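Local coordinates for ALDH21) (Physcomitrella patens subsp. patens, PDB 5MZ5), which oxidises aldehydes with NADP(+) as coenzyme and acts as a succinic semialdehyde dehydrogenase, turning succinic semialdehyde into succinate, at residues A[53-58]-A[67-72]; A[172-177]-A[502-507]; A[182-187]-A[197-202]; A[292-297]-A[330-335]. All coordinates share one frame; numbering follows the deposited sequence.

Contact 1: A[53-58]-A[67-72]; sequences RKWLDV and AAKVPQ
Val-58 CB and Ala-68 CB lie 4.0 Å apart in a strand pair, and on the same side of the sheet Val-58 CG2 meets Val-70 CG2 at 3.8 Å. This is the tight, buried part of the contact, closed from beyond by Leu-219 of helix 219-229. Leu-56 and Val-70 exchange backbone hydrogen bonds in both directions, Leu-56 N reaching Val-70 O at 2.7 Å. The other face, carrying Asp-57 and Lys-69, is looser and nearer solvent. With CG anti to the carbonyl carbon (chi1 -65°), beside the backbone N, Trp-55 brings its benzo rim against the partner strand, CZ3 lying 3.6 Å from Pro-71 CD. Lys-69 crosses the indole at about a right angle and holds NZ over the face of the five-membered ring, 4.2 Å from its centroid, in a cation-pi contact. An alanine in place of Trp-55 would probably leave Lys-69 NZ without its aromatic mate and uncover the Pro-71 ring on that side. Beyond the tryptophan, Gln-72 N still bonds Lys-54 O, but a water then joins Lys-54 N to Gln-72 O. At the far end Val-58 O accepts from both Ala-67 N (2.9 Å) and Ala-68 N (3.2 Å), the mark of a classic beta bulge. The whole is a beta hairpin at one border of the four-stranded N-terminal sheet, with Leu-56 close to Ser-215 of the NADP(+) site.

Contact 2: A[172-177]-A[502-507]; sequences GIVKKF and LETKVL
From Ile-173 opposite Leu-507 to Phe-177 opposite Glu-503, two strands run antiparallel with axes 4.4 Å apart, joined by six backbone hydrogen bonds in reciprocal pairs. They belong to the three-stranded sheet of the oligomerisation domain of aldehyde dehydrogenases, and Val-506 and Leu-507 pair further with a strand of a second subunit. On the face with Lys-175, Phe-177 and Lys-505, the last two meet obliquely. Phe-177 CE1 touches Lys-505 CB at 3.6 Å; the lysine chain then bends at chi3 (-56°), which sets CE over the ring. NZ follows, 3.9 Å from the ring centroid and 12° off the normal, making a cation-pi contact while it also bonds the carbonyls of Phe-458 and Met-461 of the second subunit. An alanine in place of Phe-177 would probably open a gap beside the Lys-505 chain and deprive its ammonium of the aromatic face. Glu-503 turns outward to Arg-491 of that subunit. On the opposite face Val-174 packs against its neighbours, CG1 on Thr-504 CG2 at 3.6 Å and CG2 on Val-506 CG2 at 3.9 Å. Farther on, a water accepts from Lys-176 NZ (3.1 Å) and donates to Leu-502 O (3.3 Å).

Contact 3: A[182-187]-A[197-202]; sequences VSMVSP and HKVAPA
Met-184 carries nearly all of this contact, reaching from strand 182-185 to Lys-198, Val-199 and Ala-202 on helix 193-205. Its chain is extended beyond CG (chi2 172°, chi3 172°), so that SD and CE lie progressively farther out against the helix. SD sits 3.8 Å from both Val-199 CG2 and Lys-198 CB. CE presses into the next turn, 3.5 Å from Ala-202 CB, a tight carbon pair, and 3.2 Å from Lys-198 O. That carbonyl receives a weak bond from Ala-202 N, in a helix kinked where the N atoms of Lys-198 and Pro-201, the latter without an N-H, make no bond to the preceding turn. The two long chains lie alongside, running opposite ways, Lys-198 CD near Met-184 CB. Next, Val-185 turns its side chain away from the helix, but its backbone O lies 3.4 Å from Lys-198 CE. Lys-198 NZ forms a salt bridge with Glu-492, which would balance its charge, and hydrogen bonds to the Thr-262 and Thr-264 hydroxyls hold it in place. Ser-186, an NADP(+)-binding residue, then leads out of the strand. Strand and helix run nearly antiparallel, at 159°, as the first two elements of the beta-alpha-beta crossover 182-185, 193-205, 209-212 in the Rossmann-type coenzyme domain.

Contact 4: A[292-297]-A[330-335]; sequences CIVDDY and ERLYDE. With GOL (glycerol), chain F.
The Tyr-297 ring has Glu-335 OE1 at its edge, in plane, and glycerol C1 over one face, toward the rim. The Arg-331 guanidinium has Asp-295 O, the Asp-296 carboxylate and glycerol O2 at its edge, with Leu-332 CD2 over one face. Extended from CG to NE, the Arg-331 chain carries this group across to the loop after strand 290-294. It grips Asp-295 O end-on, from NH1 at 3.0 Å and NH2 at 2.9 Å, both from the same face of the carbonyl plane. NH2 also makes a salt bridge to Asp-296 OD1 at 3.0 Å, the carboxylate and guanidinium planes standing 78° apart. The side chain of Asp-295 leaves the backbone away from the 330-335 segment, and its carboxylate is bound by Tyr-425 and Lys-453. The Tyr-297 hydroxyl donates to Glu-335 OE1 at 2.9 Å, meeting it from above the carboxylate plane. Between these two polar grips Leu-332 wedges its methyls: CD1 lies 3.6 Å from Asp-295 C, and CD2 is 3.7 Å from Tyr-297 CZ. Glycerol O1 accepts a nearly straight bond from Tyr-297 N at 3.0 Å and gives one to Asp-296 OD1 at 3.1 Å, while glycerol O2 bonds Arg-331 and Asp-296 only weakly. The contact lies away from the residues that bind coenzyme and substrate. It ties the loop leaving strand 290-294 to the start of helix 333-345, which follows the parallel neighbour strand 323-329, with helix 301-313 making the beta-alpha-beta crossover between the two strands in this alpha/beta domain.

Overall arrangement
The four contacts sample separate sheets of one aldehyde dehydrogenase chain and nowhere touch. Contact 1 comes first in sequence, in the N-terminal four-stranded sheet, its centre about 22 Å from that of contact 3 in the Rossmann-type sheet. Contact 2 spans most of the chain: strand 170-178 comes first, and the chain passes through contacts 3 and 4 before strand 502-510 returns. Their nearest atoms bring contacts 2 and 3 to about 7 Å. Contact 4, in the sheet that contains strands 290-294 and 323-329, has its centre about 50 Å from those of contacts 1 and 2. Strand 170-178, part of the intersubunit sheet, is thus followed directly by strand 182-185, which leads to the NADP(+)-binding Ser-186.

Contact 1: A[53-58]-A[67-72]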
loop_
_atom_site.group_PDB
_atom_site.type_symbol
_atom_site.label_atom_id
_atom_site.label_comp_id
_atom_site.label_asym_id
_atom_site.label_seq_id
_atom_site.Cartn_x
_atom_site.Cartn_y
_atom_site.Cartn_z
ATOM N N ARG A 53 -27.477 42.841 -4.916
ATOM C CA ARG A 53 -28.077 41.628 -4.362
ATOM C C ARG A 53 -28.828 41.838 -3.056
ATOM O O ARG A 53 -28.532 42.761 -2.292
ATOM C CB ARG A 53 -27.028 40.506 -4.204
ATOM C CG ARG A 53 -26.524 39.965 -5.529
ATOM C CD ARG A 53 -25.292 39.118 -5.346
ATOM N NE ARG A 53 -24.782 38.657 -6.635
ATOM C CZ ARG A 53 -23.903 39.317 -7.385
ATOM N NH1 ARG A 53 -23.404 40.479 -6.974
ATOM N NH2 ARG A 53 -23.518 38.823 -8.553
ATOM N N LYS A 54 -29.793 40.936 -2.803
ATOM C CA LYS A 54 -30.581 40.860 -1.589
ATOM C C LYS A 54 -29.704 40.379 -0.434
ATOM O O LYS A 54 -28.712 39.679 -0.651
ATOM C CB LYS A 54 -31.782 39.929 -1.826
ATOM C CG LYS A 54 -33.104 40.675 -2.133
ATOM C CD LYS A 54 -33.100 41.543 -3.408
ATOM C CE LYS A 54 -33.985 42.760 -3.277
ATOM N NZ LYS A 54 -33.522 43.869 -4.147
ATOM N N TRP A 55 -30.048 40.776 0.787
ATOM C CA TRP A 55 -29.251 40.422 1.953
ATOM C C TRP A 55 -29.814 39.273 2.740
ATOM O O TRP A 55 -31.020 39.153 2.900
ATOM C CB TRP A 55 -29.060 41.629 2.880
ATOM C CG TRP A 55 -28.269 42.759 2.289
ATOM C CD1 TRP A 55 -28.752 43.970 1.887
ATOM C CD2 TRP A 55 -26.853 42.791 2.050
ATOM N NE1 TRP A 55 -27.725 44.762 1.429
ATOM C CE2 TRP A 55 -26.548 44.057 1.503
ATOM C CE3 TRP A 55 -25.803 41.887 2.283
ATOM C CZ2 TRP A 55 -25.235 44.447 1.199
ATOM C CZ3 TRP A 55 -24.506 42.267 1.966
ATOM C CH2 TRP A 55 -24.235 43.520 1.400
ATOM N N LEU A 56 -28.923 38.421 3.228
ATOM C CA LEU A 56 -29.232 37.325 4.133
ATOM C C LEU A 56 -28.738 37.778 5.517
ATOM O O LEU A 56 -27.568 38.181 5.657
ATOM C CB LEU A 56 -28.510 36.027 3.698
ATOM C CG LEU A 56 -28.604 34.811 4.648
ATOM C CD1 LEU A 56 -30.047 34.226 4.701
ATOM C CD2 LEU A 56 -27.594 33.728 4.255
ATOM N N ASP A 57 -29.622 37.714 6.531
ATOM C CA ASP A 57 -29.281 38.103 7.906
ATOM C C ASP A 57 -28.642 36.949 8.643
ATOM O O ASP A 57 -29.160 35.838 8.608
ATOM C CB ASP A 57 -30.538 38.535 8.678
ATOM C CG ASP A 57 -31.135 39.881 8.305
ATOM O OD1 ASP A 57 -30.445 40.670 7.628
ATOM O OD2 ASP A 57 -32.267 40.175 8.767
ATOM N N VAL A 58 -27.521 37.207 9.320
ATOM C CA VAL A 58 -26.844 36.207 10.140
ATOM C C VAL A 58 -26.880 36.699 11.579
ATOM O O VAL A 58 -26.327 37.761 11.901
ATOM C CB VAL A 58 -25.424 35.804 9.671
ATOM C CG1 VAL A 58 -24.831 34.720 10.586
ATOM C CG2 VAL A 58 -25.441 35.332 8.217
ATOM N N ALA A 67 -25.807 40.183 13.406
ATOM C CA ALA A 67 -24.411 40.585 13.517
ATOM C C ALA A 67 -23.724 40.706 12.175
ATOM O O ALA A 67 -22.661 41.327 12.076
ATOM C CB ALA A 67 -23.661 39.619 14.416
ATOM N N ALA A 68 -24.332 40.118 11.145
ATOM C CA ALA A 68 -23.784 40.101 9.804
ATOM C C ALA A 68 -24.854 40.083 8.718
ATOM O O ALA A 68 -25.961 39.590 8.941
ATOM C CB ALA A 68 -22.839 38.908 9.649
ATOM N N LYS A 69 -24.508 40.635 7.544
ATOM C CA LYS A 69 -25.336 40.698 6.334
ATOM C C LYS A 69 -24.523 40.083 5.214
ATOM O O LYS A 69 -23.363 40.457 4.998
ATOM C CB LYS A 69 -25.733 42.137 5.994
ATOM C CG LYS A 69 -26.818 42.681 6.903
ATOM C CD LYS A 69 -27.084 44.124 6.600
ATOM C CE LYS A 69 -28.477 44.335 6.078
ATOM N NZ LYS A 69 -28.617 45.672 5.442
ATOM N N VAL A 70 -25.097 39.071 4.559
ATOM C CA VAL A 70 -24.422 38.315 3.488
ATOM C C VAL A 70 -25.208 38.466 2.183
ATOM O O VAL A 70 -26.416 38.228 2.200
ATOM C CB VAL A 70 -24.308 36.809 3.881
ATOM C CG1 VAL A 70 -23.682 35.997 2.771
ATOM C CG2 VAL A 70 -23.546 36.624 5.177
ATOM N N PRO A 71 -24.572 38.815 1.043
ATOM C CA PRO A 71 -25.319 38.856 -0.225
ATOM C C PRO A 71 -25.901 37.487 -0.574
ATOM O O PRO A 71 -25.279 36.454 -0.316
ATOM C CB PRO A 71 -24.250 39.247 -1.258
ATOM C CG PRO A 71 -23.135 39.833 -0.480
ATOM C CD PRO A 71 -23.138 39.090 0.813
ATOM N N GLN A 72 -27.121 37.478 -1.109
ATOM C CA GLN A 72 -27.762 36.240 -1.528
ATOM C C GLN A 72 -27.564 36.088 -3.028
ATOM O O GLN A 72 -27.870 37.013 -3.783
ATOM C CB GLN A 72 -29.248 36.194 -1.141
ATOM C CG GLN A 72 -29.832 34.796 -1.304
ATOM C CD GLN A 72 -31.203 34.680 -0.712
ATOM O OE1 GLN A 72 -32.208 35.068 -1.321
ATOM N NE2 GLN A 72 -31.274 34.078 0.464
HETATM O O HOH W 1 -29.968 38.583 -4.352
#

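Contact 2: A[172-177]-A[502-507]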
loop_
_atom_site.group_PDB
_atom_site.type_symbol
_atom_site.label_atom_id
_atom_site.label_comp_id
_atom_site.label_asym_id
_atom_site.label_seq_id
_atom_site.Cartn_x
_atom_site.Cartn_y
_atom_site.Cartn_z
ATOM N N GLY A 172 0.495 -2.733 -16.605
ATOM C CA GLY A 172 -0.372 -1.576 -16.472
ATOM C C GLY A 172 0.132 -0.544 -15.505
ATOM O O GLY A 172 0.849 -0.864 -14.550
ATOM N N ILE A 173 -0.208 0.707 -15.778
ATOM C CA ILE A 173 0.052 1.839 -14.891
ATOM C C ILE A 173 -1.333 2.342 -14.498
ATOM O O ILE A 173 -2.115 2.727 -15.364
ATOM C CB ILE A 173 0.935 2.959 -15.512
ATOM C CG1 ILE A 173 2.359 2.434 -15.821
ATOM C CG2 ILE A 173 0.968 4.203 -14.569
ATOM C CD1 ILE A 173 3.119 3.253 -16.841
ATOM N N VAL A 174 -1.638 2.285 -13.200
ATOM C CA VAL A 174 -2.912 2.736 -12.646
ATOM C C VAL A 174 -2.666 4.083 -11.983
ATOM O O VAL A 174 -1.837 4.179 -11.088
ATOM C CB VAL A 174 -3.528 1.709 -11.661
ATOM C CG1 VAL A 174 -4.899 2.173 -11.184
ATOM C CG2 VAL A 174 -3.625 0.328 -12.300
ATOM N N LYS A 175 -3.365 5.120 -12.440
ATOM C CA LYS A 175 -3.210 6.478 -11.934
ATOM C C LYS A 175 -4.594 7.046 -11.622
ATOM O O LYS A 175 -5.588 6.603 -12.186
ATOM C CB LYS A 175 -2.474 7.319 -13.005
ATOM C CG LYS A 175 -1.805 8.579 -12.527
ATOM C CD LYS A 175 -0.726 8.988 -13.507
ATOM C CE LYS A 175 -0.920 10.383 -14.041
ATOM N NZ LYS A 175 0.255 10.812 -14.846
ATOM N N LYS A 176 -4.656 7.990 -10.681
ATOM C CA LYS A 176 -5.898 8.635 -10.253
ATOM C C LYS A 176 -5.971 10.051 -10.786
ATOM O O LYS A 176 -4.969 10.766 -10.799
ATOM C CB LYS A 176 -6.051 8.588 -8.726
ATOM C CG LYS A 176 -6.342 7.197 -8.194
ATOM C CD LYS A 176 -6.286 7.179 -6.687
ATOM C CE LYS A 176 -6.335 5.781 -6.120
ATOM N NZ LYS A 176 -7.731 5.373 -5.807
ATOM N N PHE A 177 -7.154 10.443 -11.266
ATOM C CA PHE A 177 -7.379 11.751 -11.871
ATOM C C PHE A 177 -8.495 12.514 -11.177
ATOM O O PHE A 177 -9.436 11.877 -10.710
ATOM C CB PHE A 177 -7.735 11.559 -13.365
ATOM C CG PHE A 177 -6.584 11.084 -14.218
ATOM C CD1 PHE A 177 -6.219 9.737 -14.241
ATOM C CD2 PHE A 177 -5.867 11.979 -15.006
ATOM C CE1 PHE A 177 -5.126 9.306 -15.005
ATOM C CE2 PHE A 177 -4.789 11.544 -15.786
ATOM C CZ PHE A 177 -4.442 10.206 -15.800
ATOM N N LEU A 502 -11.480 11.351 -6.864
ATOM C CA LEU A 502 -10.518 10.799 -7.816
ATOM C C LEU A 502 -11.118 9.682 -8.640
ATOM O O LEU A 502 -11.898 8.886 -8.131
ATOM C CB LEU A 502 -9.242 10.309 -7.093
ATOM C CG LEU A 502 -8.280 11.396 -6.588
ATOM C CD1 LEU A 502 -7.316 10.838 -5.549
ATOM C CD2 LEU A 502 -7.501 12.046 -7.717
ATOM N N GLU A 503 -10.769 9.638 -9.925
ATOM C CA GLU A 503 -11.196 8.571 -10.828
ATOM C C GLU A 503 -9.989 7.736 -11.204
ATOM O O GLU A 503 -8.917 8.277 -11.467
ATOM C CB GLU A 503 -11.906 9.112 -12.082
ATOM C CG GLU A 503 -13.387 9.390 -11.849
ATOM C CD GLU A 503 -14.312 8.184 -11.745
ATOM O OE1 GLU A 503 -15.535 8.404 -11.616
ATOM O OE2 GLU A 503 -13.828 7.030 -11.765
ATOM N N THR A 504 -10.165 6.428 -11.212
ATOM C CA THR A 504 -9.117 5.485 -11.590
ATOM C C THR A 504 -9.026 5.383 -13.121
ATOM O O THR A 504 -10.051 5.254 -13.787
ATOM C CB THR A 504 -9.395 4.114 -10.943
ATOM O OG1 THR A 504 -9.331 4.278 -9.530
ATOM C CG2 THR A 504 -8.380 3.042 -11.370
ATOM N N LYS A 505 -7.799 5.424 -13.658
ATOM C CA LYS A 505 -7.533 5.217 -15.086
ATOM C C LYS A 505 -6.343 4.290 -15.201
ATOM O O LYS A 505 -5.327 4.500 -14.543
ATOM C CB LYS A 505 -7.273 6.529 -15.840
ATOM C CG LYS A 505 -7.346 6.402 -17.373
ATOM C CD LYS A 505 -6.909 7.684 -18.109
ATOM C CE LYS A 505 -7.687 8.938 -17.697
ATOM N NZ LYS A 505 -7.299 10.146 -18.486
ATOM N N VAL A 506 -6.468 3.255 -16.035
ATOM C CA VAL A 506 -5.349 2.317 -16.266
ATOM C C VAL A 506 -4.795 2.472 -17.693
ATOM O O VAL A 506 -5.554 2.615 -18.641
ATOM C CB VAL A 506 -5.710 0.841 -15.906
ATOM C CG1 VAL A 506 -6.914 0.319 -16.729
ATOM C CG2 VAL A 506 -4.490 -0.100 -16.029
ATOM N N LEU A 507 -3.473 2.440 -17.826
ATOM C CA LEU A 507 -2.774 2.411 -19.103
ATOM C C LEU A 507 -2.321 0.954 -19.249
ATOM O O LEU A 507 -1.450 0.501 -18.503
ATOM C CB LEU A 507 -1.554 3.382 -19.127
ATOM C CG LEU A 507 -0.786 3.456 -20.444
ATOM C CD1 LEU A 507 -1.671 4.029 -21.591
ATOM C CD2 LEU A 507 0.527 4.258 -20.277
HETATM O O HOH W 2 -10.492 6.685 -6.121
#

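Contact 3: A[182-187]-A[197-202]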
loop_
_atom_site.group_PDB
_atom_site.type_symbol
_atom_site.label_atom_id
_atom_site.label_comp_id
_atom_site.label_asym_id
_atom_site.label_seq_id
_atom_site.Cartn_x
_atom_site.Cartn_y
_atom_site.Cartn_z
ATOM N N VAL A 182 -17.080 19.717 -8.246
ATOM C CA VAL A 182 -17.700 19.161 -7.049
ATOM C C VAL A 182 -18.749 20.111 -6.487
ATOM O O VAL A 182 -18.475 21.294 -6.283
ATOM C CB VAL A 182 -16.645 18.766 -5.972
ATOM C CG1 VAL A 182 -17.307 18.210 -4.699
ATOM C CG2 VAL A 182 -15.609 17.774 -6.516
ATOM N N SER A 183 -19.953 19.567 -6.215
ATOM C CA SER A 183 -21.038 20.284 -5.548
ATOM C C SER A 183 -20.900 19.965 -4.048
ATOM O O SER A 183 -20.879 18.790 -3.664
ATOM C CB SER A 183 -22.397 19.820 -6.056
ATOM O OG SER A 183 -23.399 20.467 -5.296
ATOM N N MET A 184 -20.770 21.010 -3.213
ATOM C CA MET A 184 -20.597 20.854 -1.758
ATOM C C MET A 184 -21.711 21.550 -1.035
ATOM O O MET A 184 -22.022 22.699 -1.346
ATOM C CB MET A 184 -19.240 21.405 -1.266
ATOM C CG MET A 184 -18.039 20.832 -1.984
ATOM S SD MET A 184 -16.539 21.705 -1.494
ATOM C CE MET A 184 -15.353 20.698 -2.267
ATOM N N VAL A 185 -22.335 20.839 -0.091
ATOM C CA VAL A 185 -23.419 21.334 0.751
ATOM C C VAL A 185 -23.016 20.992 2.179
ATOM O O VAL A 185 -22.862 19.824 2.521
ATOM C CB VAL A 185 -24.816 20.779 0.340
ATOM C CG1 VAL A 185 -25.919 21.365 1.232
ATOM C CG2 VAL A 185 -25.116 21.069 -1.150
ATOM N N SER A 186 -22.763 22.019 2.983
ATOM C CA SER A 186 -22.230 21.863 4.334
ATOM C C SER A 186 -23.244 22.208 5.459
ATOM O O SER A 186 -24.252 22.855 5.191
ATOM C CB SER A 186 -20.940 22.663 4.466
ATOM O OG SER A 186 -21.150 24.018 4.114
ATOM N N PRO A 187 -22.997 21.768 6.720
ATOM C CA PRO A 187 -23.977 22.017 7.790
ATOM C C PRO A 187 -23.692 23.249 8.668
ATOM O O PRO A 187 -22.696 23.966 8.474
ATOM C CB PRO A 187 -23.884 20.728 8.606
ATOM C CG PRO A 187 -22.401 20.409 8.560
ATOM C CD PRO A 187 -21.870 20.945 7.230
ATOM N N HIS A 197 -13.393 19.685 5.621
ATOM C CA HIS A 197 -13.381 18.265 5.254
ATOM C C HIS A 197 -13.883 17.981 3.823
ATOM O O HIS A 197 -13.755 16.849 3.348
ATOM C CB HIS A 197 -14.120 17.417 6.305
ATOM C CG HIS A 197 -13.222 17.006 7.434
ATOM N ND1 HIS A 197 -12.187 16.090 7.243
ATOM C CD2 HIS A 197 -13.211 17.413 8.725
ATOM C CE1 HIS A 197 -11.613 15.952 8.419
ATOM N NE2 HIS A 197 -12.193 16.730 9.340
ATOM N N LYS A 198 -14.410 19.004 3.127
ATOM C CA LYS A 198 -14.829 18.896 1.726
ATOM C C LYS A 198 -13.876 19.707 0.836
ATOM O O LYS A 198 -13.384 19.194 -0.175
ATOM C CB LYS A 198 -16.287 19.371 1.533
ATOM C CG LYS A 198 -17.308 18.554 2.298
ATOM C CD LYS A 198 -18.732 19.014 1.983
ATOM C CE LYS A 198 -19.778 18.326 2.838
ATOM N NZ LYS A 198 -19.675 16.830 2.804
ATOM N N VAL A 199 -13.603 20.954 1.230
ATOM C CA VAL A 199 -12.769 21.932 0.512
ATOM C C VAL A 199 -11.270 21.525 0.454
ATOM O O VAL A 199 -10.687 21.578 -0.627
ATOM C CB VAL A 199 -12.963 23.361 1.085
ATOM C CG1 VAL A 199 -11.875 24.334 0.608
ATOM C CG2 VAL A 199 -14.359 23.889 0.772
ATOM N N ALA A 200 -10.663 21.139 1.595
ATOM C CA ALA A 200 -9.233 20.756 1.646
ATOM C C ALA A 200 -8.951 19.548 0.727
ATOM O O ALA A 200 -8.073 19.688 -0.106
ATOM C CB ALA A 200 -8.781 20.503 3.085
ATOM N N PRO A 201 -9.738 18.425 0.741
ATOM C CA PRO A 201 -9.487 17.345 -0.241
ATOM C C PRO A 201 -9.719 17.724 -1.718
ATOM O O PRO A 201 -8.992 17.220 -2.568
ATOM C CB PRO A 201 -10.412 16.206 0.221
ATOM C CG PRO A 201 -11.407 16.827 1.073
ATOM C CD PRO A 201 -10.794 18.027 1.703
ATOM N N ALA A 202 -10.673 18.633 -2.029
ATOM C CA ALA A 202 -10.924 19.101 -3.404
ATOM C C ALA A 202 -9.700 19.827 -3.970
ATOM O O ALA A 202 -9.303 19.571 -5.103
ATOM C CB ALA A 202 -12.141 20.003 -3.448
#

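Contact 4: A[292-297]-A[330-335]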
loop_
_atom_site.group_PDB
_atom_site.type_symbol
_atom_site.label_atom_id
_atom_site.label_comp_id
_atom_site.label_asym_id
_atom_site.label_seq_id
_atom_site.Cartn_x
_atom_site.Cartn_y
_atom_site.Cartn_z
ATOM N N CYS A 292 -22.701 4.075 23.890
ATOM C CA CYS A 292 -21.434 3.805 24.569
ATOM C C CYS A 292 -21.663 2.723 25.603
ATOM O O CYS A 292 -22.626 2.805 26.357
ATOM C CB CYS A 292 -20.829 5.062 25.199
ATOM S SG CYS A 292 -19.152 4.836 25.868
ATOM N N ILE A 293 -20.781 1.712 25.621
ATOM C CA ILE A 293 -20.771 0.638 26.605
ATOM C C ILE A 293 -19.715 0.977 27.672
ATOM O O ILE A 293 -18.588 1.313 27.327
ATOM C CB ILE A 293 -20.488 -0.751 25.966
ATOM C CG1 ILE A 293 -21.634 -1.179 25.032
ATOM C CG2 ILE A 293 -20.239 -1.822 27.060
ATOM C CD1 ILE A 293 -21.446 -2.523 24.305
ATOM N N VAL A 294 -20.091 0.896 28.951
ATOM C CA VAL A 294 -19.179 1.071 30.074
ATOM C C VAL A 294 -19.137 -0.290 30.784
ATOM O O VAL A 294 -20.062 -0.630 31.510
ATOM C CB VAL A 294 -19.538 2.266 31.017
ATOM C CG1 VAL A 294 -18.620 2.308 32.254
ATOM C CG2 VAL A 294 -19.469 3.583 30.259
ATOM N N ASP A 295 -18.096 -1.096 30.494
ATOM C CA ASP A 295 -17.916 -2.418 31.108
ATOM C C ASP A 295 -16.791 -2.417 32.143
ATOM O O ASP A 295 -16.617 -3.391 32.861
ATOM C CB ASP A 295 -17.702 -3.513 30.032
ATOM C CG ASP A 295 -18.086 -4.917 30.491
ATOM O OD1 ASP A 295 -19.289 -5.161 30.736
ATOM O OD2 ASP A 295 -17.196 -5.777 30.564
ATOM N N ASP A 296 -16.051 -1.306 32.228
ATOM C CA ASP A 296 -14.913 -1.066 33.124
ATOM C C ASP A 296 -14.648 0.439 33.192
ATOM O O ASP A 296 -15.181 1.195 32.378
ATOM C CB ASP A 296 -13.629 -1.763 32.578
ATOM C CG ASP A 296 -13.428 -3.210 32.993
ATOM O OD1 ASP A 296 -13.484 -3.497 34.214
ATOM O OD2 ASP A 296 -13.150 -4.042 32.112
ATOM N N TYR A 297 -13.795 0.866 34.138
ATOM C CA TYR A 297 -13.345 2.255 34.275
ATOM C C TYR A 297 -11.929 2.258 33.727
ATOM O O TYR A 297 -11.084 1.506 34.223
ATOM C CB TYR A 297 -13.351 2.728 35.744
ATOM C CG TYR A 297 -14.658 2.561 36.484
ATOM C CD1 TYR A 297 -15.880 2.651 35.817
ATOM C CD2 TYR A 297 -14.680 2.393 37.866
ATOM C CE1 TYR A 297 -17.084 2.490 36.495
ATOM C CE2 TYR A 297 -15.881 2.257 38.560
ATOM C CZ TYR A 297 -17.082 2.315 37.869
ATOM O OH TYR A 297 -18.271 2.184 38.540
ATOM N N GLU A 330 -24.406 -3.630 35.201
ATOM C CA GLU A 330 -25.110 -3.651 36.481
ATOM C C GLU A 330 -24.208 -3.496 37.715
ATOM O O GLU A 330 -24.635 -2.839 38.670
ATOM C CB GLU A 330 -25.992 -4.905 36.601
ATOM C CG GLU A 330 -25.234 -6.222 36.606
ATOM C CD GLU A 330 -26.036 -7.509 36.661
ATOM O OE1 GLU A 330 -25.474 -8.547 36.247
ATOM O OE2 GLU A 330 -27.207 -7.496 37.104
ATOM N N ARG A 331 -22.971 -4.078 37.709
ATOM C CA ARG A 331 -22.059 -3.974 38.863
ATOM C C ARG A 331 -21.503 -2.543 39.040
ATOM O O ARG A 331 -21.103 -2.172 40.139
ATOM C CB ARG A 331 -20.921 -5.037 38.806
ATOM C CG ARG A 331 -19.718 -4.619 37.953
ATOM C CD ARG A 331 -18.696 -5.716 37.654
ATOM N NE ARG A 331 -17.430 -5.143 37.176
ATOM C CZ ARG A 331 -17.153 -4.819 35.909
ATOM N NH1 ARG A 331 -18.031 -5.061 34.945
ATOM N NH2 ARG A 331 -15.986 -4.282 35.596
ATOM N N LEU A 332 -21.487 -1.751 37.954
ATOM C CA LEU A 332 -20.944 -0.389 37.938
ATOM C C LEU A 332 -22.023 0.674 37.906
ATOM O O LEU A 332 -21.728 1.839 38.167
ATOM C CB LEU A 332 -20.040 -0.209 36.687
ATOM C CG LEU A 332 -18.924 -1.235 36.449
ATOM C CD1 LEU A 332 -18.235 -0.979 35.111
ATOM C CD2 LEU A 332 -17.926 -1.266 37.610
ATOM N N TYR A 333 -23.256 0.280 37.558
ATOM C CA TYR A 333 -24.387 1.162 37.305
ATOM C C TYR A 333 -24.618 2.289 38.328
ATOM O O TYR A 333 -24.635 3.449 37.917
ATOM C CB TYR A 333 -25.677 0.368 37.092
ATOM C CG TYR A 333 -26.778 1.222 36.506
ATOM C CD1 TYR A 333 -26.805 1.522 35.144
ATOM C CD2 TYR A 333 -27.764 1.782 37.320
ATOM C CE1 TYR A 333 -27.811 2.319 34.600
ATOM C CE2 TYR A 333 -28.770 2.588 36.786
ATOM C CZ TYR A 333 -28.786 2.857 35.425
ATOM O OH TYR A 333 -29.781 3.635 34.889
ATOM N N ASP A 334 -24.839 1.966 39.622
ATOM C CA ASP A 334 -25.125 2.982 40.647
ATOM C C ASP A 334 -23.990 3.988 40.811
ATOM O O ASP A 334 -24.247 5.189 40.895
ATOM C CB ASP A 334 -25.518 2.335 41.993
ATOM C CG ASP A 334 -26.786 1.487 41.974
ATOM O OD1 ASP A 334 -27.660 1.727 41.100
ATOM O OD2 ASP A 334 -26.943 0.643 42.876
ATOM N N GLU A 335 -22.737 3.501 40.797
ATOM C CA GLU A 335 -21.551 4.346 40.917
ATOM C C GLU A 335 -21.414 5.306 39.715
ATOM O O GLU A 335 -21.172 6.499 39.915
ATOM C CB GLU A 335 -20.297 3.489 41.120
ATOM C CG GLU A 335 -19.080 4.294 41.532
ATOM C CD GLU A 335 -17.819 3.512 41.846
ATOM O OE1 GLU A 335 -17.670 2.372 41.349
ATOM O OE2 GLU A 335 -16.962 4.058 42.578
HETATM C C1 GOL F . -14.185 -1.406 36.726
HETATM O O1 GOL F . -12.915 -1.162 36.124
HETATM C C2 GOL F . -14.105 -2.370 37.890
HETATM O O2 GOL F . -13.319 -3.523 37.555
HETATM C C3 GOL F . -13.549 -1.710 39.129
HETATM O O3 GOL F . -14.594 -1.067 39.844
#